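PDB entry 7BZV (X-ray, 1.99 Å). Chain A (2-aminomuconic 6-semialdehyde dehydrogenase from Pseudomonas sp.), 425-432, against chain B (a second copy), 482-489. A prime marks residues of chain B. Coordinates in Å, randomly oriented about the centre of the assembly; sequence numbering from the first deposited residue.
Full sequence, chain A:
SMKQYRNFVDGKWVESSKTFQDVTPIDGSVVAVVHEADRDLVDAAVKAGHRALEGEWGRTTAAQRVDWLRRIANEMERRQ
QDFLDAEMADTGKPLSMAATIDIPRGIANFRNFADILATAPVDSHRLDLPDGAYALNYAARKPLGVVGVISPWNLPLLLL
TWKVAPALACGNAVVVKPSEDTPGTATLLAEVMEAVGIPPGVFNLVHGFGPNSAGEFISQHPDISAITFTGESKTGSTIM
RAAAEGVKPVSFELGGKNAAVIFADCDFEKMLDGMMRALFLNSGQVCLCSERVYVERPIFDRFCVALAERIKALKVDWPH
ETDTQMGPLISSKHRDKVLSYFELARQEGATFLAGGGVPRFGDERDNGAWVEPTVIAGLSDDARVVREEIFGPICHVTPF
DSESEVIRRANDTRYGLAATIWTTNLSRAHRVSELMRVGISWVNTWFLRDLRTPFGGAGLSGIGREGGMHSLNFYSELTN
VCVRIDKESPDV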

# COMPACT_ATOMS: atom_id res chain seq x y z
N ASN A 425 16.79 21.61 15.47
CA ASN A 425 17.51 21.67 14.21
C ASN A 425 16.94 20.62 13.26
O ASN A 425 16.91 19.43 13.60
N LEU A 426 16.50 21.05 12.08
CA LEU A 426 15.80 20.17 11.14
C LEU A 426 16.62 18.96 10.77
O LEU A 426 16.21 17.81 10.99
N SER A 427 17.80 19.17 10.18
CA SER A 427 18.57 18.03 9.69
C SER A 427 19.06 17.14 10.82
O SER A 427 19.12 15.92 10.67
N ARG A 428 19.42 17.73 11.96
CA ARG A 428 19.91 16.91 13.06
C ARG A 428 18.82 16.00 13.59
O ARG A 428 19.07 14.82 13.90
N ALA A 429 17.60 16.52 13.71
CA ALA A 429 16.50 15.74 14.23
C ALA A 429 16.30 14.46 13.43
O ALA A 429 16.15 13.38 14.02
N HIS A 430 16.23 14.59 12.09
CA HIS A 430 15.98 13.43 11.22
C HIS A 430 17.19 12.50 11.18
O HIS A 430 17.05 11.28 11.25
N ARG A 431 18.38 13.07 11.06
CA ARG A 431 19.61 12.29 10.98
C ARG A 431 19.84 11.48 12.26
O ARG A 431 20.11 10.27 12.20
N VAL A 432 19.72 12.11 13.42
CA VAL A 432 20.03 11.39 14.65
C VAL A 432 18.92 10.38 14.96
O VAL A 432 19.19 9.19 15.25
N CYS B 482 9.12 17.68 0.12
CA CYS B 482 10.40 17.01 -0.11
C CYS B 482 11.50 17.71 0.68
O CYS B 482 11.94 18.80 0.30
N VAL B 483 11.97 17.04 1.73
CA VAL B 483 12.83 17.66 2.72
C VAL B 483 14.23 17.09 2.57
O VAL B 483 14.47 15.92 2.87
N ARG B 484 15.19 17.94 2.18
CA ARG B 484 16.57 17.50 2.07
C ARG B 484 17.20 17.45 3.46
O ARG B 484 17.13 18.42 4.21
N ILE B 485 17.79 16.31 3.82
CA ILE B 485 18.48 16.13 5.10
C ILE B 485 19.98 16.10 4.83
O ILE B 485 20.49 15.13 4.25
N ASP B 486 20.66 17.15 5.25
CA ASP B 486 22.08 17.34 5.03
C ASP B 486 22.91 16.55 6.03
O ASP B 486 22.46 16.20 7.13
N LYS B 487 24.10 16.17 5.59
CA LYS B 487 25.14 15.68 6.48
C LYS B 487 25.50 16.74 7.50
O LYS B 487 25.41 17.95 7.25
N GLU B 488 25.91 16.31 8.69
CA GLU B 488 26.40 17.29 9.64
C GLU B 488 27.58 18.05 9.04
O GLU B 488 28.44 17.47 8.39
N SER B 489 27.59 19.38 9.25
CA SER B 489 28.66 20.23 8.71
C SER B 489 29.88 20.23 9.63
O SER B 489 29.76 20.02 10.84

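The first turns of a chain A helix lie nearly perpendicular, at 83°, to the end of a chain B strand, and the side chains that fill the gap change from apolar to polar as the strand runs out into loop. Asn425 makes no contact across the interface; its work is local. In rotamer t it caps the helix, with OD1 accepting from Arg428 N at 2.9 Å, and so helps fix the start of the helix that carries the contact residues.

Leu426 leaves the backbone sideways, but its t, p rotamer brings the end of the side chain nearer to the strand, where CD2 meets Val483′ CG1 at 4.0 Å. Val483′, in rotamer t, points toward the helix, and both residues are buried.

Ser427 points toward chain B at the place where the two backbones come closest, Ser427 CA lying 5.0 Å from Ile485′ CA. With chi1 in m, its OG accepts a weak hydrogen bond from Asp486′ N at 3.3 Å, and it also bonds to a water 2.7 Å away. That water donates to Arg484′ O at 2.7 Å and to Asp486′ OD2 at 3.2 Å, so one small hydroxyl reaches three polar groups where the strand gives way to loop, one directly and two through water. Arg484′ itself points away; its NE forms a salt bridge with Asp486′ OD1 at 2.9 Å, which ties the acid to its own chain.

Arg428 is a looser neighbor. It starts sideways, and its t, t, m chain brings NH2 to 4.3 Å from Glu488′ OE2, opposite charges near each other but too far apart for a salt bridge. Ala429 faces sideways and touches nothing here.

One turn beyond Leu426, His430 points toward the strand in rotamer m, and its CD2 lies 3.7 Å from Ile485′ CD1. Both ring nitrogens are hydrogen-bonded elsewhere in the structure, leaving a ring carbon for the apolar contact. Ile485′, m, m, also places CG2 3.8 Å from Ser427 O and 4.3 Å from Arg431 CB, so one branched side chain packs against three helix residues.

Arg431 contributes the most buried area on the helix side. Its t, t, p chain carries NH1 to Asp486′ O, a 2.8 Å hydrogen bond lying near the guanidinium plane, while Glu488′ N sits over one face. NH2 also packs 3.6 Å from Glu488′ CB. The rule is economical: a long arginine reads the backbone of a loop.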

# COMPACT_ATOMS: atom_id res chain seq x y z
CB ASN A 425 18.99 21.43 14.43
CG ASN A 425 19.78 21.53 13.15
OD1 ASN A 425 19.83 20.59 12.37
ND2 ASN A 425 20.38 22.68 12.91
CB LEU A 426 15.44 20.98 9.90
CG LEU A 426 14.95 20.14 8.70
CD1 LEU A 426 13.60 19.54 9.04
CD2 LEU A 426 14.90 21.01 7.47
CB SER A 427 19.73 18.50 8.83
OG SER A 427 19.21 18.98 7.59
CB ARG A 428 20.44 17.81 14.17
CG ARG A 428 20.71 17.08 15.50
CD ARG A 428 21.22 18.11 16.50
NE ARG A 428 22.59 18.47 16.22
CZ ARG A 428 23.18 19.59 16.62
NH1 ARG A 428 22.49 20.50 17.30
NH2 ARG A 428 24.46 19.79 16.33
CB ALA A 429 15.20 16.55 14.22
CB HIS A 430 15.58 13.90 9.82
CG HIS A 430 14.21 14.50 9.78
ND1 HIS A 430 13.05 13.76 9.83
CD2 HIS A 430 13.82 15.80 9.79
CE1 HIS A 430 12.01 14.57 9.86
NE2 HIS A 430 12.45 15.82 9.79
CB ARG A 431 20.72 13.31 10.72
CG ARG A 431 22.08 12.91 10.38
CD ARG A 431 22.87 14.19 9.89
NE ARG A 431 23.16 15.12 10.97
CZ ARG A 431 23.10 16.45 10.89
NH1 ARG A 431 22.77 17.06 9.76
NH2 ARG A 431 23.41 17.17 11.95
CB VAL A 432 20.26 12.38 15.80
CG1 VAL A 432 20.40 11.63 17.10
CG2 VAL A 432 21.47 13.26 15.49
CB CYS B 482 10.74 16.99 -1.60
SG CYS B 482 12.28 16.30 -2.06
CB VAL B 483 12.29 17.45 4.14
CG1 VAL B 483 13.21 18.17 5.16
CG2 VAL B 483 10.86 17.93 4.29
CB ARG B 484 17.37 18.44 1.18
CG ARG B 484 18.87 18.11 1.20
CD ARG B 484 19.68 18.85 0.11
NE ARG B 484 21.09 18.65 0.34
CZ ARG B 484 21.88 17.95 -0.46
NH1 ARG B 484 21.40 17.43 -1.57
NH2 ARG B 484 23.16 17.78 -0.15
CB ILE B 485 18.01 14.85 5.82
CG1 ILE B 485 16.49 14.83 6.10
CG2 ILE B 485 18.81 14.63 7.15
CD1 ILE B 485 15.92 16.04 6.81
CB ASP B 486 22.39 18.84 5.12
CG ASP B 486 21.93 19.60 3.88
OD1 ASP B 486 22.46 19.29 2.78
OD2 ASP B 486 21.04 20.48 3.98
CB LYS B 487 26.38 15.30 5.66
CG LYS B 487 26.73 13.82 5.60
CD LYS B 487 28.08 13.60 4.89
CE LYS B 487 28.58 12.17 5.07
NZ LYS B 487 30.07 12.08 5.13
CB GLU B 488 26.83 16.61 10.95
CG GLU B 488 27.20 17.63 11.99
CD GLU B 488 27.66 17.01 13.29
OE1 GLU B 488 28.06 15.82 13.29
OE2 GLU B 488 27.58 17.72 14.31
CB SER B 489 28.17 21.66 8.54
OG SER B 489 27.64 21.90 7.25
O HOH W 1 18.30 20.50 5.54